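Local atomic coordinates of inositol polyphosphate multikinase alpha (Arabidopsis thaliana, PDB entry 4FRF), a protein that phosphorylates a broad range of inositol phosphates with ATP, converting inositol 1,4,5-trisphosphate into the 1,3,4,5,6-pentakisphosphate. Residues R157-S162 with D173-A177; S84-M90 with F121-E127; S41-V45 with T202-F206; H48-Y52 with Q190-L194; S92-Y96 with C107-D111. One frame throughout, in Å; residues are numbered along the deposited sequence.

Contact 1. Residues R157-S162 with D173-A177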
# COMPACT_ATOMS: atom_id res chain seq x y z
N ARG A 157 -6.36 -1.17 -21.26
CA ARG A 157 -6.21 -2.13 -22.33
C ARG A 157 -6.30 -1.43 -23.68
O ARG A 157 -5.64 -1.81 -24.64
CB ARG A 157 -7.27 -3.22 -22.22
CG ARG A 157 -6.96 -4.45 -23.05
CD ARG A 157 -8.12 -5.41 -23.06
NE ARG A 157 -8.55 -5.73 -21.70
CZ ARG A 157 -8.15 -6.81 -21.04
NH1 ARG A 157 -7.32 -7.68 -21.62
NH2 ARG A 157 -8.59 -7.03 -19.80
N LYS A 158 -7.14 -0.40 -23.75
CA LYS A 158 -7.16 0.47 -24.89
C LYS A 158 -5.75 0.98 -25.12
O LYS A 158 -5.22 0.90 -26.24
CB LYS A 158 -8.08 1.66 -24.64
CG LYS A 158 -9.55 1.41 -24.95
CD LYS A 158 -10.38 2.62 -24.55
CE LYS A 158 -11.76 2.60 -25.18
NZ LYS A 158 -12.61 3.70 -24.64
N PHE A 159 -5.12 1.42 -24.04
CA PHE A 159 -3.81 2.05 -24.11
C PHE A 159 -2.77 1.21 -24.87
O PHE A 159 -1.75 1.74 -25.32
CB PHE A 159 -3.30 2.38 -22.71
CG PHE A 159 -1.96 3.05 -22.69
CD1 PHE A 159 -1.84 4.39 -22.97
CD2 PHE A 159 -0.82 2.32 -22.40
CE1 PHE A 159 -0.59 5.00 -22.99
CE2 PHE A 159 0.43 2.92 -22.41
CZ PHE A 159 0.54 4.26 -22.71
N VAL A 160 -3.04 -0.08 -25.02
CA VAL A 160 -2.12 -0.98 -25.73
C VAL A 160 -2.77 -1.68 -26.90
O VAL A 160 -2.42 -2.82 -27.22
CB VAL A 160 -1.49 -2.03 -24.79
CG1 VAL A 160 -0.36 -1.41 -23.99
CG2 VAL A 160 -2.55 -2.64 -23.87
N SER A 161 -3.70 -1.00 -27.57
CA SER A 161 -4.35 -1.56 -28.76
C SER A 161 -4.02 -0.73 -30.01
O SER A 161 -3.53 0.39 -29.92
CB SER A 161 -5.86 -1.64 -28.55
OG SER A 161 -6.16 -2.19 -27.28
N SER A 162 -4.30 -1.30 -31.18
CA SER A 162 -4.20 -0.54 -32.43
C SER A 162 -5.55 0.05 -32.82
O SER A 162 -5.64 0.88 -33.72
CB SER A 162 -3.66 -1.42 -33.56
OG SER A 162 -4.35 -2.65 -33.61
N ASP A 173 -10.81 -4.76 -28.26
CA ASP A 173 -9.48 -4.12 -28.25
C ASP A 173 -8.37 -5.14 -28.48
O ASP A 173 -8.40 -6.23 -27.90
CB ASP A 173 -9.26 -3.40 -26.92
CG ASP A 173 -10.53 -2.82 -26.35
OD1 ASP A 173 -11.38 -2.34 -27.13
OD2 ASP A 173 -10.70 -2.85 -25.11
N SER A 174 -7.35 -4.76 -29.24
CA SER A 174 -6.24 -5.67 -29.54
C SER A 174 -5.11 -5.64 -28.48
O SER A 174 -5.35 -5.35 -27.28
CB SER A 174 -5.66 -5.38 -30.93
OG SER A 174 -5.86 -4.03 -31.29
N ALA A 175 -3.89 -5.96 -28.92
CA ALA A 175 -2.74 -5.89 -28.01
C ALA A 175 -1.39 -5.54 -28.67
O ALA A 175 -1.00 -6.10 -29.71
CB ALA A 175 -2.61 -7.19 -27.20
N PHE A 176 -0.78 -4.49 -28.14
CA PHE A 176 0.67 -4.37 -28.05
C PHE A 176 1.03 -4.70 -26.58
O PHE A 176 2.12 -4.35 -26.09
CB PHE A 176 1.13 -2.95 -28.37
CG PHE A 176 0.67 -2.44 -29.71
CD1 PHE A 176 -0.23 -1.37 -29.79
CD2 PHE A 176 1.20 -2.95 -30.88
CE1 PHE A 176 -0.63 -0.87 -31.01
CE2 PHE A 176 0.81 -2.44 -32.13
CZ PHE A 176 -0.10 -1.40 -32.19
N ALA A 177 0.08 -5.33 -25.88
CA ALA A 177 0.22 -5.63 -24.46
C ALA A 177 1.47 -6.44 -24.18
O ALA A 177 2.22 -6.14 -23.26
CB ALA A 177 -1.00 -6.36 -23.98
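Residues Val-160 and Ser-161 run in the opposite sense to Ser-174 and Phe-176, and one nearly straight main-chain bond (168° at the hydrogen) ties them, from Phe-176 N to Val-160 O; its modelled length of 2.5 Å should not be taken exactly. The same carbonyl oxygen has Ala-175 CA 3.2 Å away in a CA-H...O contact. With CG anti to the carbonyl carbon (chi1 -56°), the ring of Phe-176 swings over to the chain leaving helix 149-158: Ser-161 O lies at the ring edge, 3.3 Å from CE1, while CZ rests 3.8 Å from Ser-162 CB. The ring also meets that of His-131, to whose backbone Ser-162 is bonded. An alanine in place of Phe-176 would probably open a gap beside Ser-162 and leave His-131 without its aromatic neighbour. Deeper in, Val-160 CG2 packs on Ala-177 CB at 4.0 Å, at the start of helix 177-180. Ser-161 OG turns back to Arg-157 O (2.7 Å), which also takes Val-160 N from the opposite face of its plane. Asp-173 CB sits 3.3 Å from this hydroxyl, its carboxylate lying near Arg-157 without forming a salt bridge. A main-chain bond and the packing of Phe-176 and Val-160, rather than paired charges, thus join the two segments, with Phe-176 at the N-cap position of the helix that follows.

Contact 2. Residues S84-M90 with F121-E127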
# COMPACT_ATOMS: atom_id res chain seq x y z
N SER A 84 2.42 6.99 -28.03
CA SER A 84 1.23 7.00 -27.18
C SER A 84 1.70 7.20 -25.76
O SER A 84 2.70 6.62 -25.35
CB SER A 84 0.47 5.67 -27.28
OG SER A 84 -0.00 5.43 -28.60
N VAL A 85 0.97 8.02 -25.00
CA VAL A 85 1.37 8.35 -23.62
C VAL A 85 0.17 8.32 -22.64
O VAL A 85 -0.96 8.58 -23.03
CB VAL A 85 2.08 9.74 -23.58
CG1 VAL A 85 1.18 10.80 -24.12
CG2 VAL A 85 2.48 10.08 -22.16
N MET A 86 0.42 7.94 -21.38
CA MET A 86 -0.64 7.95 -20.35
C MET A 86 -0.14 8.38 -18.97
O MET A 86 0.90 7.92 -18.51
CB MET A 86 -1.32 6.58 -20.22
CG MET A 86 -2.39 6.55 -19.12
SD MET A 86 -2.88 4.89 -18.62
CE MET A 86 -4.29 4.64 -19.69
N ASP A 87 -0.92 9.20 -18.29
CA ASP A 87 -0.52 9.68 -16.99
C ASP A 87 -1.51 9.33 -15.87
O ASP A 87 -2.67 9.78 -15.88
CB ASP A 87 -0.21 11.18 -17.02
CG ASP A 87 -1.46 12.03 -16.97
OD1 ASP A 87 -2.22 12.04 -17.97
OD2 ASP A 87 -1.66 12.74 -15.96
N VAL A 88 -1.02 8.54 -14.91
CA VAL A 88 -1.83 8.02 -13.83
C VAL A 88 -1.46 8.64 -12.49
O VAL A 88 -0.29 8.70 -12.12
CB VAL A 88 -1.63 6.54 -13.72
CG1 VAL A 88 -2.72 5.92 -12.87
CG2 VAL A 88 -1.62 5.95 -15.11
N LYS A 89 -2.48 9.08 -11.76
CA LYS A 89 -2.32 9.65 -10.43
C LYS A 89 -2.22 8.54 -9.40
O LYS A 89 -3.20 7.85 -9.11
CB LYS A 89 -3.51 10.53 -10.10
CG LYS A 89 -3.16 11.81 -9.40
CD LYS A 89 -3.82 13.01 -10.10
CE LYS A 89 -3.27 14.32 -9.58
NZ LYS A 89 -3.79 15.47 -10.36
N MET A 90 -1.02 8.34 -8.88
CA MET A 90 -0.78 7.30 -7.90
C MET A 90 -1.16 7.75 -6.51
O MET A 90 -0.77 8.83 -6.07
CB MET A 90 0.68 6.90 -7.91
CG MET A 90 1.01 6.00 -9.05
SD MET A 90 0.25 4.40 -8.79
CE MET A 90 0.18 3.79 -10.45
N PHE A 121 -5.33 4.11 -7.50
CA PHE A 121 -4.86 5.05 -8.51
C PHE A 121 -5.96 5.66 -9.38
O PHE A 121 -7.15 5.41 -9.14
CB PHE A 121 -3.88 4.34 -9.39
CG PHE A 121 -4.47 3.16 -10.10
CD1 PHE A 121 -4.47 1.91 -9.51
CD2 PHE A 121 -4.99 3.30 -11.38
CE1 PHE A 121 -4.99 0.80 -10.17
CE2 PHE A 121 -5.49 2.22 -12.06
CZ PHE A 121 -5.50 0.96 -11.45
N ARG A 122 -5.56 6.40 -10.42
CA ARG A 122 -6.50 7.18 -11.22
C ARG A 122 -5.92 7.61 -12.59
O ARG A 122 -5.10 8.53 -12.66
CB ARG A 122 -6.92 8.43 -10.46
CG ARG A 122 -8.27 8.99 -10.85
CD ARG A 122 -8.39 10.49 -10.51
NE ARG A 122 -7.73 10.88 -9.27
CZ ARG A 122 -7.89 12.06 -8.67
NH1 ARG A 122 -8.70 12.98 -9.18
NH2 ARG A 122 -7.24 12.33 -7.55
N ILE A 123 -6.38 6.98 -13.67
CA ILE A 123 -5.98 7.40 -15.01
C ILE A 123 -6.45 8.84 -15.28
O ILE A 123 -7.64 9.13 -15.22
CB ILE A 123 -6.54 6.47 -16.06
CG1 ILE A 123 -6.02 5.07 -15.85
CG2 ILE A 123 -6.16 6.95 -17.42
CD1 ILE A 123 -6.74 4.04 -16.64
N SER A 124 -5.49 9.73 -15.50
CA SER A 124 -5.75 11.18 -15.53
C SER A 124 -5.87 11.65 -16.96
O SER A 124 -6.41 12.72 -17.25
CB SER A 124 -4.63 11.95 -14.85
OG SER A 124 -4.74 11.92 -13.44
N GLY A 125 -5.29 10.86 -17.85
CA GLY A 125 -5.29 11.18 -19.23
C GLY A 125 -4.38 10.24 -19.97
O GLY A 125 -3.48 9.64 -19.39
N PHE A 126 -4.64 10.11 -21.27
CA PHE A 126 -3.78 9.40 -22.17
C PHE A 126 -4.00 9.96 -23.54
O PHE A 126 -4.92 10.75 -23.75
CB PHE A 126 -4.09 7.91 -22.15
CG PHE A 126 -5.48 7.56 -22.64
CD1 PHE A 126 -5.69 7.23 -23.96
CD2 PHE A 126 -6.54 7.48 -21.76
CE1 PHE A 126 -6.94 6.87 -24.40
CE2 PHE A 126 -7.80 7.12 -22.21
CZ PHE A 126 -7.99 6.83 -23.54
N GLU A 127 -3.10 9.60 -24.47
CA GLU A 127 -3.22 9.92 -25.89
C GLU A 127 -2.64 8.76 -26.70
O GLU A 127 -1.53 8.29 -26.44
CB GLU A 127 -2.48 11.21 -26.22
CG GLU A 127 -2.39 11.51 -27.72
CD GLU A 127 -1.49 12.68 -28.03
OE1 GLU A 127 -0.46 12.81 -27.33
OE2 GLU A 127 -1.79 13.46 -28.98
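Strands 84-90 and 121-127 are antiparallel neighbours in the five-stranded sheet, and a classic beta bulge interrupts them where Ser-124 and Gly-125 both face Asp-87. Segment 84-90 holds the central D-x-K of the PxxxDxKxG signature of inositol phosphate kinases, Asp-87 and Lys-89. Val-85 and Glu-127 exchange two backbone bonds. At the bulge, Asp-87 N gives to Gly-125 O (2.8 Å), while Asp-87 O accepts Ser-124 N (2.8 Å) and Gly-125 N only weakly. Beyond it, Lys-89 N bonds to Arg-122 O. On the buried face Met-86 leaves the backbone with CG opposite N (chi1 178°) and bends at its end, so that CE meets Ile-123 CG2 at 3.7 Å while CB lies 3.6 Å from Phe-126 CB. A serine replacing Met-86 would probably open a gap between Ile-123 and Phe-126, beneath Thr-155 of helix 149-158. Further along, Val-88 CG1 touches Phe-121 CD2 (3.8 Å). On the other face Lys-89 CD lies over the guanidinium of Arg-122, whose charge is paired with Asp-111, and Asp-87 forms a salt bridge with Arg-141, outside both strands. One face is therefore apolar and helix-covered, the other largely charged, its acid and arginine each matched by a partner from elsewhere in the chain.

Contact 3. Residues S41-V45 with T202-F206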
# COMPACT_ATOMS: atom_id res chain seq x y z
N SER A 41 21.17 14.79 -6.47
CA SER A 41 22.43 14.58 -5.77
C SER A 41 22.36 13.37 -4.82
O SER A 41 23.21 12.49 -4.87
CB SER A 41 22.85 15.84 -5.00
OG SER A 41 22.09 16.00 -3.82
N ASN A 42 21.31 13.32 -3.99
CA ASN A 42 21.18 12.29 -2.94
C ASN A 42 21.75 10.93 -3.34
O ASN A 42 21.26 10.27 -4.28
CB ASN A 42 19.73 12.15 -2.47
CG ASN A 42 19.54 11.03 -1.45
OD1 ASN A 42 20.20 9.98 -1.51
ND2 ASN A 42 18.62 11.23 -0.52
N THR A 43 22.74 10.48 -2.58
CA THR A 43 23.52 9.31 -2.92
C THR A 43 22.98 8.01 -2.31
O THR A 43 23.57 6.95 -2.47
CB THR A 43 25.00 9.48 -2.51
OG1 THR A 43 25.74 8.30 -2.84
CG2 THR A 43 25.11 9.75 -1.00
N GLU A 44 21.85 8.10 -1.62
CA GLU A 44 21.28 6.92 -0.98
C GLU A 44 20.27 6.20 -1.89
O GLU A 44 19.74 5.15 -1.53
CB GLU A 44 20.64 7.29 0.35
CG GLU A 44 20.88 6.26 1.46
CD GLU A 44 20.85 6.89 2.85
OE1 GLU A 44 20.30 6.27 3.77
OE2 GLU A 44 21.37 8.03 3.01
N VAL A 45 20.01 6.80 -3.05
CA VAL A 45 19.10 6.23 -4.05
C VAL A 45 19.90 5.33 -4.99
O VAL A 45 20.75 5.81 -5.72
CB VAL A 45 18.44 7.35 -4.89
CG1 VAL A 45 17.28 6.80 -5.70
CG2 VAL A 45 18.00 8.51 -4.01
N THR A 202 12.71 5.29 2.61
CA THR A 202 11.99 6.23 3.49
C THR A 202 12.49 7.66 3.33
O THR A 202 12.30 8.48 4.22
CB THR A 202 12.10 5.84 4.99
OG1 THR A 202 13.42 6.10 5.47
CG2 THR A 202 11.77 4.37 5.21
N LEU A 203 13.08 7.97 2.18
CA LEU A 203 13.67 9.28 1.96
C LEU A 203 12.62 10.32 1.59
O LEU A 203 12.59 11.43 2.15
CB LEU A 203 14.74 9.21 0.87
CG LEU A 203 15.82 8.14 1.09
CD1 LEU A 203 16.53 7.77 -0.23
CD2 LEU A 203 16.82 8.60 2.14
N TYR A 204 11.76 9.97 0.65
CA TYR A 204 10.75 10.92 0.19
C TYR A 204 9.35 10.32 0.28
O TYR A 204 9.18 9.09 0.17
CB TYR A 204 11.05 11.36 -1.25
CG TYR A 204 12.45 11.89 -1.45
CD1 TYR A 204 12.75 13.22 -1.22
CD2 TYR A 204 13.47 11.05 -1.86
CE1 TYR A 204 14.04 13.71 -1.38
CE2 TYR A 204 14.77 11.53 -2.04
CZ TYR A 204 15.04 12.85 -1.80
OH TYR A 204 16.32 13.33 -1.96
N HIS A 205 8.38 11.18 0.58
CA HIS A 205 6.97 10.87 0.40
C HIS A 205 6.45 11.61 -0.82
O HIS A 205 6.40 12.85 -0.84
CB HIS A 205 6.16 11.29 1.61
CG HIS A 205 6.32 10.39 2.79
ND1 HIS A 205 5.97 10.76 4.07
CD2 HIS A 205 6.80 9.12 2.89
CE1 HIS A 205 6.23 9.77 4.90
NE2 HIS A 205 6.73 8.76 4.21
N PHE A 206 6.05 10.84 -1.83
CA PHE A 206 5.66 11.42 -3.10
C PHE A 206 4.20 11.88 -3.13
O PHE A 206 3.40 11.38 -3.92
CB PHE A 206 5.97 10.44 -4.23
CG PHE A 206 7.43 10.29 -4.49
CD1 PHE A 206 8.12 11.24 -5.26
CD2 PHE A 206 8.14 9.24 -3.93
CE1 PHE A 206 9.49 11.10 -5.51
CE2 PHE A 206 9.51 9.10 -4.15
CZ PHE A 206 10.19 10.02 -4.96
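Two side-chain torsions set up the meeting of Asn-42 with Tyr-204: CG of Asn-42 is anti to the backbone N (chi1 176°), and the Tyr-204 ring leaves with CG away from the carbonyl carbon (chi1 -53°). They approach from opposite directions, with the amide and ring planes 52° apart. Asn-42 ND2 gives Tyr-204 OH a long, weak hydrogen bond of 3.4 Å, and Asn-42 CB lies 3.6 Å from the same oxygen. The firmer partner of this hydroxyl is Ser-38 on helix 32-41, and the ring of Phe-35, from the same helix, meets that of Tyr-204 edge-to-face. The other end of the amide is used within its own segment: Asn-42 OD1 accepts Glu-44 N, the donor lying almost in line with the carbonyl bond. This is an Asx turn, and it shapes the short loop that joins helix 32-41 to helix 47-50. Both ends of one amide are thus engaged, OD1 in the turn and ND2 across the contact. Leu-203 supplies the apolar side. Its CD1 branch is shared among three residues of segment 41-45, lying 4.1 Å from Val-45 CG2, 4.2 Å from Glu-44 CB and 4.1 Å from Asn-42 ND2. Val-45 itself reaches Trp-197 of helix 187-200, the helix that leads into the segment 202-206. Just past the leucine, strand 204-205 pairs with strand 241-242 through His-205 and Leu-241, and Thr-202 packs on Asn-260 of the second subunit.

Contact 4. Residues H48-Y52 with Q190-L194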
# COMPACT_ATOMS: atom_id res chain seq x y z
N HIS A 48 19.98 2.43 -10.34
CA HIS A 48 19.05 1.87 -11.29
C HIS A 48 17.65 2.42 -11.07
O HIS A 48 16.73 2.11 -11.83
CB HIS A 48 19.07 0.34 -11.25
CG HIS A 48 18.35 -0.23 -10.07
ND1 HIS A 48 18.53 0.24 -8.79
CD2 HIS A 48 17.43 -1.22 -9.98
CE1 HIS A 48 17.75 -0.43 -7.96
NE2 HIS A 48 17.08 -1.33 -8.66
N ILE A 49 17.49 3.26 -10.05
CA ILE A 49 16.21 3.89 -9.76
C ILE A 49 16.15 5.29 -10.37
O ILE A 49 15.08 5.75 -10.78
CB ILE A 49 15.94 3.96 -8.22
CG1 ILE A 49 15.67 2.56 -7.67
CG2 ILE A 49 14.76 4.89 -7.89
CD1 ILE A 49 14.59 1.82 -8.39
N HIS A 50 17.30 5.95 -10.43
CA HIS A 50 17.39 7.30 -10.97
C HIS A 50 16.76 7.38 -12.37
O HIS A 50 16.12 8.37 -12.73
CB HIS A 50 18.86 7.74 -11.03
CG HIS A 50 19.39 8.29 -9.74
ND1 HIS A 50 19.37 9.64 -9.44
CD2 HIS A 50 20.02 7.68 -8.70
CE1 HIS A 50 19.92 9.83 -8.26
NE2 HIS A 50 20.32 8.66 -7.79
N ARG A 51 16.87 6.28 -13.12
CA ARG A 51 16.36 6.23 -14.48
C ARG A 51 14.83 6.30 -14.56
O ARG A 51 14.26 6.13 -15.63
CB ARG A 51 16.84 4.96 -15.17
CG ARG A 51 15.99 3.75 -14.84
CD ARG A 51 16.49 2.50 -15.55
NE ARG A 51 15.87 2.32 -16.86
CZ ARG A 51 14.74 1.65 -17.07
NH1 ARG A 51 14.10 1.10 -16.05
NH2 ARG A 51 14.24 1.52 -18.29
N TYR A 52 14.16 6.46 -13.43
CA TYR A 52 12.70 6.59 -13.43
C TYR A 52 12.29 8.01 -13.11
O TYR A 52 11.17 8.25 -12.66
CB TYR A 52 12.06 5.62 -12.43
CG TYR A 52 12.16 4.17 -12.85
CD1 TYR A 52 11.46 3.70 -13.96
CD2 TYR A 52 12.96 3.27 -12.15
CE1 TYR A 52 11.56 2.38 -14.36
CE2 TYR A 52 13.07 1.95 -12.55
CZ TYR A 52 12.37 1.51 -13.66
OH TYR A 52 12.49 0.21 -14.08
N GLN A 190 9.53 -2.80 -15.08
CA GLN A 190 9.85 -1.47 -14.59
C GLN A 190 9.02 -1.15 -13.35
O GLN A 190 9.56 -0.77 -12.31
CB GLN A 190 9.69 -0.41 -15.69
CG GLN A 190 10.72 -0.54 -16.81
CD GLN A 190 10.47 0.40 -18.00
OE1 GLN A 190 10.12 1.58 -17.83
NE2 GLN A 190 10.72 -0.10 -19.21
N LEU A 191 7.70 -1.34 -13.43
CA LEU A 191 6.84 -1.05 -12.29
C LEU A 191 7.26 -1.86 -11.06
O LEU A 191 7.23 -1.36 -9.92
CB LEU A 191 5.38 -1.33 -12.63
CG LEU A 191 4.69 -0.27 -13.49
CD1 LEU A 191 3.21 -0.60 -13.66
CD2 LEU A 191 4.86 1.09 -12.86
N LEU A 192 7.70 -3.10 -11.30
CA LEU A 192 8.16 -3.97 -10.24
C LEU A 192 9.40 -3.45 -9.54
O LEU A 192 9.45 -3.41 -8.29
CB LEU A 192 8.41 -5.36 -10.78
CG LEU A 192 7.11 -6.15 -10.98
CD1 LEU A 192 7.40 -7.48 -11.64
CD2 LEU A 192 6.29 -6.34 -9.67
N GLU A 193 10.40 -3.04 -10.32
CA GLU A 193 11.59 -2.42 -9.74
C GLU A 193 11.25 -1.27 -8.80
O GLU A 193 11.83 -1.16 -7.71
CB GLU A 193 12.51 -1.92 -10.83
CG GLU A 193 13.43 -2.99 -11.37
CD GLU A 193 14.47 -2.43 -12.27
OE1 GLU A 193 14.34 -1.26 -12.69
OE2 GLU A 193 15.42 -3.16 -12.58
N LEU A 194 10.33 -0.41 -9.22
CA LEU A 194 9.88 0.70 -8.39
C LEU A 194 9.20 0.19 -7.12
O LEU A 194 9.34 0.80 -6.04
CB LEU A 194 8.90 1.57 -9.17
CG LEU A 194 9.45 2.66 -10.06
CD1 LEU A 194 8.50 2.91 -11.19
CD2 LEU A 194 9.66 3.93 -9.27
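Tyr-52 OH donates to Glu-193 OE1 at 2.7 Å, the one hydrogen bond between segment 48-52, which begins in a weakly bonded helical turn, and segment 190-194 of helix 187-200. The hydroxyl comes to the anti side of the carboxylate oxygen, 34° out of the carboxylate plane, and the ring and carboxylate stand almost square to each other (89°). Arg-51 lies close by, with NH1 4.1 Å from Glu-193 OE1; opposite charges are near, but the gap exceeds a salt bridge, so the arginine probably adds a modest electrostatic pull. The His-48 ring brings its edge to the second carboxylate oxygen, with CD2 3.8 Å from Glu-193 OE2. Gln-190 contributes carbon rather than polar atoms here: CB lies 3.3 Å from Tyr-52 OH, and CG approaches the edge of the Arg-51 guanidinium, 3.8 Å from NH1. Its amide is satisfied elsewhere, NE2 bonding to the carbonyls of His-185 and Pro-230 and OE1 accepting Val-232 N. Beneath the hydroxyl, the Tyr-52 ring is held between two aliphatic groups. Leu-194 CG makes a CH-pi contact over one face, 4.3 Å from the ring centroid, and the opposite face carries Arg-51 CG. On the main chain, Tyr-52 N is satisfied by Ile-49 O at 2.9 Å, and the residue also bonds to the backbone of Leu-234. In the kinase fold, Tyr-52 of the N-terminal part thus packs against both helix 187-200 and edge strand 231-235, which also meet directly through Leu-194.

Contact 5. Residues S92-Y96 with C107-D111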
# COMPACT_ATOMS: atom_id res chain seq x y z
N SER A 92 -3.71 5.89 -3.01
CA SER A 92 -4.95 5.51 -2.32
C SER A 92 -5.75 6.74 -1.85
O SER A 92 -6.97 6.70 -1.77
CB SER A 92 -4.61 4.59 -1.14
OG SER A 92 -5.77 3.95 -0.61
N ARG A 93 -5.04 7.82 -1.52
CA ARG A 93 -5.63 9.14 -1.38
C ARG A 93 -4.74 10.14 -2.10
O ARG A 93 -3.59 9.84 -2.41
CB ARG A 93 -5.74 9.54 0.09
CG ARG A 93 -4.39 9.56 0.79
CD ARG A 93 -4.39 10.43 2.02
NE ARG A 93 -3.03 10.59 2.54
CZ ARG A 93 -2.42 9.71 3.33
NH1 ARG A 93 -3.06 8.62 3.76
NH2 ARG A 93 -1.18 9.93 3.72
N THR A 94 -5.23 11.35 -2.29
CA THR A 94 -4.48 12.36 -3.00
C THR A 94 -3.81 13.35 -2.05
O THR A 94 -2.68 13.78 -2.29
CB THR A 94 -5.37 13.12 -3.99
OG1 THR A 94 -5.49 12.36 -5.20
CG2 THR A 94 -4.80 14.49 -4.31
N TRP A 95 -4.51 13.69 -0.97
CA TRP A 95 -4.02 14.68 -0.01
C TRP A 95 -2.95 14.09 0.89
O TRP A 95 -2.43 13.00 0.63
CB TRP A 95 -5.18 15.22 0.83
CG TRP A 95 -6.14 14.14 1.26
CD1 TRP A 95 -7.08 13.53 0.49
CD2 TRP A 95 -6.22 13.54 2.56
NE1 TRP A 95 -7.75 12.57 1.23
CE2 TRP A 95 -7.24 12.57 2.50
CE3 TRP A 95 -5.54 13.73 3.77
CZ2 TRP A 95 -7.60 11.79 3.61
CZ3 TRP A 95 -5.89 12.95 4.86
CH2 TRP A 95 -6.91 11.99 4.77
N TYR A 96 -2.59 14.84 1.93
CA TYR A 96 -1.61 14.41 2.92
C TYR A 96 -1.76 15.23 4.20
O TYR A 96 -2.22 16.38 4.16
CB TYR A 96 -0.17 14.51 2.37
CG TYR A 96 0.18 15.85 1.74
CD1 TYR A 96 -0.06 16.09 0.38
CD2 TYR A 96 0.81 16.85 2.48
CE1 TYR A 96 0.29 17.30 -0.20
CE2 TYR A 96 1.17 18.06 1.89
CZ TYR A 96 0.90 18.28 0.56
OH TYR A 96 1.25 19.48 -0.02
N CYS A 107 -8.90 18.13 -2.16
CA CYS A 107 -8.59 16.80 -2.70
C CYS A 107 -9.57 15.71 -2.23
O CYS A 107 -9.85 14.77 -2.96
CB CYS A 107 -7.15 16.40 -2.34
SG CYS A 107 -5.86 17.52 -2.93
N LEU A 108 -10.03 15.82 -0.98
CA LEU A 108 -10.92 14.82 -0.41
C LEU A 108 -12.18 14.68 -1.26
O LEU A 108 -12.61 13.57 -1.55
CB LEU A 108 -11.29 15.18 1.04
CG LEU A 108 -12.15 14.19 1.83
CD1 LEU A 108 -11.60 14.03 3.24
CD2 LEU A 108 -13.61 14.64 1.87
N LYS A 109 -12.74 15.80 -1.67
CA LYS A 109 -13.88 15.78 -2.58
C LYS A 109 -13.47 15.23 -3.94
O LYS A 109 -14.08 14.27 -4.43
CB LYS A 109 -14.49 17.18 -2.72
CG LYS A 109 -16.02 17.19 -2.86
CD LYS A 109 -16.60 18.55 -2.48
CE LYS A 109 -18.05 18.42 -2.05
NZ LYS A 109 -18.52 19.65 -1.36
N LYS A 110 -12.40 15.79 -4.51
CA LYS A 110 -11.84 15.33 -5.80
C LYS A 110 -11.65 13.81 -5.88
O LYS A 110 -11.77 13.22 -6.95
CB LYS A 110 -10.52 16.04 -6.09
CG LYS A 110 -10.58 17.07 -7.20
CD LYS A 110 -9.28 17.85 -7.32
CE LYS A 110 -9.34 18.87 -8.44
NZ LYS A 110 -8.32 19.95 -8.28
N ASP A 111 -11.29 13.19 -4.76
CA ASP A 111 -11.02 11.76 -4.73
C ASP A 111 -12.31 10.95 -4.77
O ASP A 111 -12.36 9.87 -5.37
CB ASP A 111 -10.22 11.39 -3.48
CG ASP A 111 -8.75 11.77 -3.60
OD1 ASP A 111 -8.01 11.58 -2.61
OD2 ASP A 111 -8.34 12.26 -4.67
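Asp-111 takes Thr-94 at two points, each carboxylate oxygen using its syn lone pair: Thr-94 N donates to OD1 at 2.8 Å (137° at the hydrogen), and Thr-94 OG1 to OD2 at 2.9 Å. The pair of bonds fixes the rotation of the carboxylate, and Arg-122 of strand 121-130 adds a salt bridge to OD2, which would be expected to stabilise the negative charge. Thr-94 turns its hydroxyl to the acid, whereas its methyl CG2, anti to the backbone N, meets the preceding helical turn, 3.5 Å from Cys-107 SG. Next to it Trp-95 puts CB 3.9 Å from Cys-107 CB, and its CD1 lies 4.0 Å from Leu-108 N. The indole is backed from its own loop: Arg-93 CD lies 3.5 Å above the ring, over its centre, while Arg-93 NE bonds Trp-95 O. The guanidinium end of Arg-93 pairs with a bound sulfate, probably from crystallisation. Leu-108 meets Leu-108 of the second subunit. Between strand 83-90 and helix 101-111, the loop is thereby laid along the end of the helix that follows it, with Arg-122 tying that helix end to the sheet through Asp-111.

Overall arrangement
Contact 2 lies at the core, about 6 Å from the centre of the chain, in the five-stranded sheet whose edge strand 231-235 adjoins contact 4. Contacts 1 and 5 flank it, their centres about 15 and 16 Å away: Phe-159, beyond helix 149-158, packs on Met-86 and Val-85, and Arg-122 salt-bridges Asp-111. Contact 5 is nested in the chain loop closed by contact 2, contact 1 follows it, and all are enclosed by contact 4, which lies within contact 3. These last two, about 13 Å apart, touch through His-50 and bring the N-terminal helices against helix 187-200 and strand 204-205. Local loop closures thus gather around the signature strand, while long-range contacts fasten the N-terminal part to the kinase core.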